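Local coordinates for ABC transporter substrate binding protein (Ribose) (PDB 4WT7) that probably serves as the periplasmic carbohydrate-binding component of an ABC importer, and binds the sugar alcohol D-allitol, at residues A40-F45 against A67-R72; A91-L96 against L117-G122. One frame throughout, in Å; residues are numbered along the deposited sequence.

Both contacts reach the carboxyl ends of strands in one parallel sheet, where the chain turns toward bound D-allitol, and their centres are about 13 Å apart. Interaction 2 pairs the neighbouring strands 91-95 and 116-119 and is wholly buried, built from backbone hydrogen bonds and aliphatic side chains. Interaction 1 is only partly buried: it joins the loop after strand 34-39 to the end of edge strand 64-69, largely through polar and charged groups and a water. The backbone links them, since Ala40 N lies 3.0 Å from Leu95 O, a probable hydrogen bond. Interaction 1 offers the ligand His44 and Arg72; interaction 2 offers Leu96 and Asp120.

Interaction 1. Residues A40-F45 against A67-R72; sequences AGTDHF and AVDAGR. With X9X (D-allitol), chain C.
The guanidinium of Arg72 has the methyl of Ala40 over the centre of one face, with CB 3.9 Å above the plane. At its edge, in plane, NE donates to a water that also bonds Asp43 N. The His44 ring works through its two nitrogens: ND1 donates to Asp43 OD1 from above the carboxylate plane, while NE2 donates to allitol OAF at 2.8 Å, an almost straight bond (167°). One backbone bond joins the segments, Arg72 N donating to Ala40 O at 2.8 Å, rather bent at the hydrogen (138°). Asp69, ending its strand, ties loop 40-45 to the turn that follows. Its CG lies opposite the backbone N (chi1 -178°), which lets OD2 accept from Thr42 OG1 at 2.8 Å, on the syn side but tilted from the carboxylate plane; OD1, 3.2 Å from Gly41 CA, accepts from Gly71 N at 2.9 Å, an Asx turn. Arg72 NH2 forms a salt bridge with Asp47, which also hydrogen-bonds allitol, and Trp226 meets the His44 ring. Asp43 probably fixes the rotation of His44, while Ala40, the water and first-shell Asp47 would hold the guanidinium of Arg72, whose NH2 stands 3.3 Å from allitol OAE.

Interaction 2. Residues A91-L96 against L117-G122; sequences AIVQLL and LTIDVG. With X9X (D-allitol), chain C.
Leu96 and Asp120 lie alongside each other, and each ends in contact with allitol. From the backbone, Leu96 CB starts off away from residues 117-122, and the chain is brought back by CG, which stands anti to the carbonyl carbon (chi1 -74°) and comes to 4.0 Å from Asp120 CB. The two methyls then divide: CD2 rests on Asp120 CB at 3.4 Å, whereas CD1 packs against allitol near CAK, 3.5 Å away, an apolar contact with the sugar alcohol in the pocket. Asp120 OD2 accepts from allitol OAB at 2.4 Å, a length so short that its exact value is doubtful; Thr131 holds the other oxygen, OD1.

Behind these tips the strands form a parallel pair within the beta-alpha-beta unit of strand 91-95, helix 99-111 and strand 116-119, their axes 20° apart. The evidence is a ladder of four backbone bonds: Ile92 O and Gln94 O take the N-H groups of Leu117 and Ile119, and Gln94 N and Leu96 N donate to Leu117 O and Ile119 O, the last at 2.9 Å. Val93, Leu95, Leu117 and Ile119 share one face, where helices 45-60 and 275-290 pack; there Leu95 CD1 presses on Ile119 CG2 at 3.4 Å, tighter than usual for carbons. On the face of Gln94 and Thr118, helix 99-111 touches Gln94. The bent Gln94 side chain sends NE2 back to Leu96 O at 2.9 Å with a nearly straight N-H (170°), and its OE1 bonds Ser38 OG, so both ends of the buried amide have partners. Thr118 OG1 likewise ties down the turn by donating to Val121 O, while Val121 CG2 lies 3.6 Å from Leu96 O.

Interaction 1. Residues A40-F45 against A67-R72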
loop_
_atom_site.group_PDB
_atom_site.type_symbol
_atom_site.label_atom_id
_atom_site.label_comp_id
_atom_site.label_asym_id
_atom_site.label_seq_id
_atom_site.Cartn_x
_atom_site.Cartn_y
_atom_site.Cartn_z
ATOM N N ALA A 40 0.541 -9.996 5.897
ATOM C CA ALA A 40 1.160 -10.715 4.790
ATOM C C ALA A 40 2.707 -10.645 4.903
ATOM O O ALA A 40 3.396 -11.600 4.566
ATOM C CB ALA A 40 0.707 -10.155 3.465
ATOM N N GLY A 41 3.246 -9.513 5.358
ATOM C CA GLY A 41 4.694 -9.392 5.574
ATOM C C GLY A 41 5.047 -8.165 6.389
ATOM O O GLY A 41 4.154 -7.429 6.807
ATOM N N THR A 42 6.348 -7.955 6.603
ATOM C CA THR A 42 6.846 -6.736 7.216
ATOM C C THR A 42 8.116 -6.218 6.518
ATOM O O THR A 42 8.943 -5.607 7.175
ATOM C CB THR A 42 7.301 -6.997 8.662
ATOM O OG1 THR A 42 8.191 -8.130 8.666
ATOM C CG2 THR A 42 6.124 -7.259 9.558
ATOM N N ASP A 43 8.284 -6.489 5.224
ATOM C CA ASP A 43 9.593 -6.340 4.599
ATOM C C ASP A 43 9.860 -4.938 4.065
ATOM O O ASP A 43 10.893 -4.709 3.435
ATOM C CB ASP A 43 9.742 -7.337 3.444
ATOM C CG ASP A 43 9.189 -6.792 2.148
ATOM O OD1 ASP A 43 8.054 -6.290 2.170
ATOM O OD2 ASP A 43 9.915 -6.821 1.108
ATOM N N HIS A 44 8.929 -4.008 4.266
ATOM C CA HIS A 44 9.202 -2.604 3.973
ATOM C C HIS A 44 8.334 -1.682 4.800
ATOM O O HIS A 44 7.507 -2.135 5.578
ATOM C CB HIS A 44 8.988 -2.306 2.495
ATOM C CG HIS A 44 7.582 -2.499 2.036
ATOM N ND1 HIS A 44 7.073 -3.744 1.716
ATOM C CD2 HIS A 44 6.580 -1.622 1.800
ATOM C CE1 HIS A 44 5.815 -3.619 1.328
ATOM N NE2 HIS A 44 5.499 -2.338 1.358
ATOM N N PHE A 45 8.506 -0.387 4.571
ATOM C CA PHE A 45 8.047 0.667 5.485
ATOM C C PHE A 45 6.582 0.574 5.858
ATOM O O PHE A 45 6.243 0.530 7.038
ATOM C CB PHE A 45 8.314 2.029 4.852
ATOM C CG PHE A 45 7.750 3.172 5.614
ATOM C CD1 PHE A 45 8.358 3.611 6.790
ATOM C CD2 PHE A 45 6.629 3.835 5.148
ATOM C CE1 PHE A 45 7.834 4.707 7.478
ATOM C CE2 PHE A 45 6.109 4.920 5.829
ATOM C CZ PHE A 45 6.700 5.349 6.997
ATOM N N ALA A 67 0.528 -12.130 17.452
ATOM C CA ALA A 67 0.985 -11.483 16.230
ATOM C C ALA A 67 1.820 -12.431 15.372
ATOM O O ALA A 67 2.814 -12.988 15.836
ATOM C CB ALA A 67 1.755 -10.220 16.540
ATOM N N VAL A 68 1.383 -12.573 14.135
ATOM C CA VAL A 68 1.912 -13.539 13.198
ATOM C C VAL A 68 2.211 -12.800 11.873
ATOM O O VAL A 68 1.394 -12.002 11.351
ATOM C CB VAL A 68 0.945 -14.762 13.011
ATOM C CG1 VAL A 68 1.002 -15.677 14.190
ATOM C CG2 VAL A 68 -0.496 -14.312 12.758
ATOM N N ASP A 69 3.452 -12.985 11.416
ATOM C CA ASP A 69 3.969 -12.450 10.178
ATOM C C ASP A 69 4.166 -13.546 9.114
ATOM O O ASP A 69 4.892 -14.508 9.322
ATOM C CB ASP A 69 5.312 -11.813 10.511
ATOM C CG ASP A 69 5.995 -11.127 9.307
ATOM O OD1 ASP A 69 5.485 -11.183 8.166
ATOM O OD2 ASP A 69 7.076 -10.545 9.519
ATOM N N ALA A 70 3.571 -13.374 7.948
ATOM C CA ALA A 70 3.673 -14.424 6.946
ATOM C C ALA A 70 4.988 -14.406 6.149
ATOM O O ALA A 70 5.235 -15.316 5.370
ATOM C CB ALA A 70 2.505 -14.364 6.024
ATOM N N GLY A 71 5.817 -13.395 6.342
ATOM C CA GLY A 71 7.072 -13.270 5.581
ATOM C C GLY A 71 6.836 -13.342 4.069
ATOM O O GLY A 71 7.706 -13.760 3.289
ATOM N N ARG A 72 5.632 -12.938 3.674
ATOM C CA ARG A 72 5.236 -12.799 2.280
ATOM C C ARG A 72 5.180 -14.138 1.557
ATOM O O ARG A 72 5.376 -14.213 0.362
ATOM C CB ARG A 72 6.171 -11.838 1.569
ATOM C CG ARG A 72 5.887 -10.394 1.888
ATOM C CD ARG A 72 4.651 -9.951 1.175
ATOM N NE ARG A 72 4.210 -8.643 1.603
ATOM C CZ ARG A 72 3.139 -8.020 1.120
ATOM N NH1 ARG A 72 2.370 -8.613 0.201
ATOM N NH2 ARG A 72 2.850 -6.796 1.552
HETATM O OAA X9X C . 0.714 -4.859 -1.528
HETATM C CAG X9X C . 1.841 -4.083 -1.723
HETATM C CAI X9X C . 1.854 -2.695 -1.170
HETATM O OAC X9X C . 1.002 -1.834 -1.887
HETATM C CAK X9X C . 1.620 -2.697 0.312
HETATM O OAE X9X C . 2.544 -3.575 0.830
HETATM C CAL X9X C . 1.928 -1.335 0.937
HETATM O OAF X9X C . 3.218 -0.924 0.644
HETATM C CAJ X9X C . 0.928 -0.223 0.689
HETATM O OAD X9X C . 1.085 0.415 -0.531
HETATM C CAH X9X C . -0.527 -0.588 0.901
HETATM O OAB X9X C . -1.362 0.473 1.312
HETATM O O HOH W 1 6.090 -7.201 3.353
#

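Interaction 2. Residues A91-L96 against L117-G122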
loop_
_atom_site.group_PDB
_atom_site.type_symbol
_atom_site.label_atom_id
_atom_site.label_comp_id
_atom_site.label_asym_id
_atom_site.label_seq_id
_atom_site.Cartn_x
_atom_site.Cartn_y
_atom_site.Cartn_z
ATOM N N ALA A 91 -10.838 -11.253 18.389
ATOM C CA ALA A 91 -10.940 -10.710 17.044
ATOM C C ALA A 91 -9.658 -11.074 16.269
ATOM O O ALA A 91 -8.631 -11.445 16.875
ATOM C CB ALA A 91 -11.148 -9.191 17.089
ATOM N N ILE A 92 -9.729 -11.021 14.939
ATOM C CA ILE A 92 -8.533 -11.129 14.118
ATOM C C ILE A 92 -8.436 -9.907 13.206
ATOM O O ILE A 92 -9.445 -9.492 12.624
ATOM C CB ILE A 92 -8.594 -12.398 13.262
ATOM C CG1 ILE A 92 -8.524 -13.629 14.159
ATOM C CG2 ILE A 92 -7.491 -12.413 12.224
ATOM C CD1 ILE A 92 -8.765 -14.962 13.438
ATOM N N VAL A 93 -7.242 -9.315 13.076
ATOM C CA VAL A 93 -7.059 -8.218 12.122
ATOM C C VAL A 93 -6.059 -8.679 11.082
ATOM O O VAL A 93 -4.955 -9.121 11.422
ATOM C CB VAL A 93 -6.498 -6.884 12.754
ATOM C CG1 VAL A 93 -6.663 -5.737 11.763
ATOM C CG2 VAL A 93 -7.190 -6.547 14.035
ATOM N N GLN A 94 -6.438 -8.578 9.822
ATOM C CA GLN A 94 -5.568 -9.001 8.731
ATOM C C GLN A 94 -5.070 -7.808 7.952
ATOM O O GLN A 94 -5.844 -6.980 7.467
ATOM C CB GLN A 94 -6.301 -9.977 7.800
ATOM C CG GLN A 94 -5.563 -10.300 6.513
ATOM C CD GLN A 94 -4.238 -10.962 6.796
ATOM O OE1 GLN A 94 -4.115 -11.763 7.737
ATOM N NE2 GLN A 94 -3.240 -10.655 5.985
ATOM N N LEU A 95 -3.761 -7.741 7.829
ATOM C CA LEU A 95 -3.098 -6.635 7.155
ATOM C C LEU A 95 -2.551 -7.083 5.782
ATOM O O LEU A 95 -1.635 -7.904 5.695
ATOM C CB LEU A 95 -1.962 -6.085 8.040
ATOM C CG LEU A 95 -0.979 -5.114 7.390
ATOM C CD1 LEU A 95 -1.677 -3.846 6.948
ATOM C CD2 LEU A 95 0.146 -4.790 8.343
ATOM N N LEU A 96 -3.113 -6.500 4.729
ATOM C CA LEU A 96 -2.668 -6.726 3.364
ATOM C C LEU A 96 -2.839 -8.182 2.960
ATOM O O LEU A 96 -3.487 -8.988 3.657
ATOM C CB LEU A 96 -1.223 -6.207 3.163
ATOM C CG LEU A 96 -1.154 -4.674 3.089
ATOM C CD1 LEU A 96 0.274 -4.065 3.262
ATOM C CD2 LEU A 96 -1.796 -4.211 1.801
ATOM N N LEU A 117 -11.487 -7.807 11.297
ATOM C CA LEU A 117 -11.241 -6.502 10.702
ATOM C C LEU A 117 -10.020 -6.568 9.797
ATOM O O LEU A 117 -9.204 -7.475 9.902
ATOM C CB LEU A 117 -11.010 -5.421 11.776
ATOM C CG LEU A 117 -12.272 -4.988 12.528
ATOM C CD1 LEU A 117 -12.719 -6.109 13.512
ATOM C CD2 LEU A 117 -12.060 -3.652 13.245
ATOM N N THR A 118 -9.888 -5.611 8.895
ATOM C CA THR A 118 -8.725 -5.606 8.024
ATOM C C THR A 118 -8.056 -4.235 7.892
ATOM O O THR A 118 -8.614 -3.205 8.247
ATOM C CB THR A 118 -9.094 -6.102 6.625
ATOM O OG1 THR A 118 -10.194 -5.334 6.140
ATOM C CG2 THR A 118 -9.490 -7.577 6.628
ATOM N N ILE A 119 -6.840 -4.263 7.372
ATOM C CA ILE A 119 -6.155 -3.082 6.854
ATOM C C ILE A 119 -5.776 -3.368 5.400
ATOM O O ILE A 119 -5.103 -4.358 5.103
ATOM C CB ILE A 119 -4.920 -2.728 7.700
ATOM C CG1 ILE A 119 -5.367 -2.451 9.140
ATOM C CG2 ILE A 119 -4.163 -1.524 7.085
ATOM C CD1 ILE A 119 -4.288 -2.512 10.145
ATOM N N ASP A 120 -6.245 -2.507 4.510
ATOM C CA ASP A 120 -6.015 -2.649 3.080
ATOM C C ASP A 120 -6.515 -3.985 2.535
ATOM O O ASP A 120 -5.838 -4.631 1.738
ATOM C CB ASP A 120 -4.529 -2.477 2.740
ATOM C CG ASP A 120 -4.110 -1.049 2.700
ATOM O OD1 ASP A 120 -4.990 -0.169 2.665
ATOM O OD2 ASP A 120 -2.873 -0.815 2.671
ATOM N N VAL A 121 -7.699 -4.427 2.981
ATOM C CA VAL A 121 -8.307 -5.615 2.384
ATOM C C VAL A 121 -9.822 -5.405 2.299
ATOM O O VAL A 121 -10.494 -5.376 3.328
ATOM C CB VAL A 121 -8.066 -6.915 3.200
ATOM C CG1 VAL A 121 -8.706 -8.109 2.452
ATOM C CG2 VAL A 121 -6.562 -7.191 3.485
ATOM N N GLY A 122 -10.353 -5.272 1.084
ATOM C CA GLY A 122 -11.763 -4.991 0.889
ATOM C C GLY A 122 -12.553 -6.281 0.810
ATOM O O GLY A 122 -13.060 -6.683 -0.232
HETATM O OAA X9X C . 0.714 -4.859 -1.528
HETATM C CAG X9X C . 1.841 -4.083 -1.723
HETATM C CAI X9X C . 1.854 -2.695 -1.170
HETATM O OAC X9X C . 1.002 -1.834 -1.887
HETATM C CAK X9X C . 1.620 -2.697 0.312
HETATM O OAE X9X C . 2.544 -3.575 0.830
HETATM C CAL X9X C . 1.928 -1.335 0.937
HETATM O OAF X9X C . 3.218 -0.924 0.644
HETATM C CAJ X9X C . 0.928 -0.223 0.689
HETATM O OAD X9X C . 1.085 0.415 -0.531
HETATM C CAH X9X C . -0.527 -0.588 0.901
HETATM O OAB X9X C . -1.362 0.473 1.312
#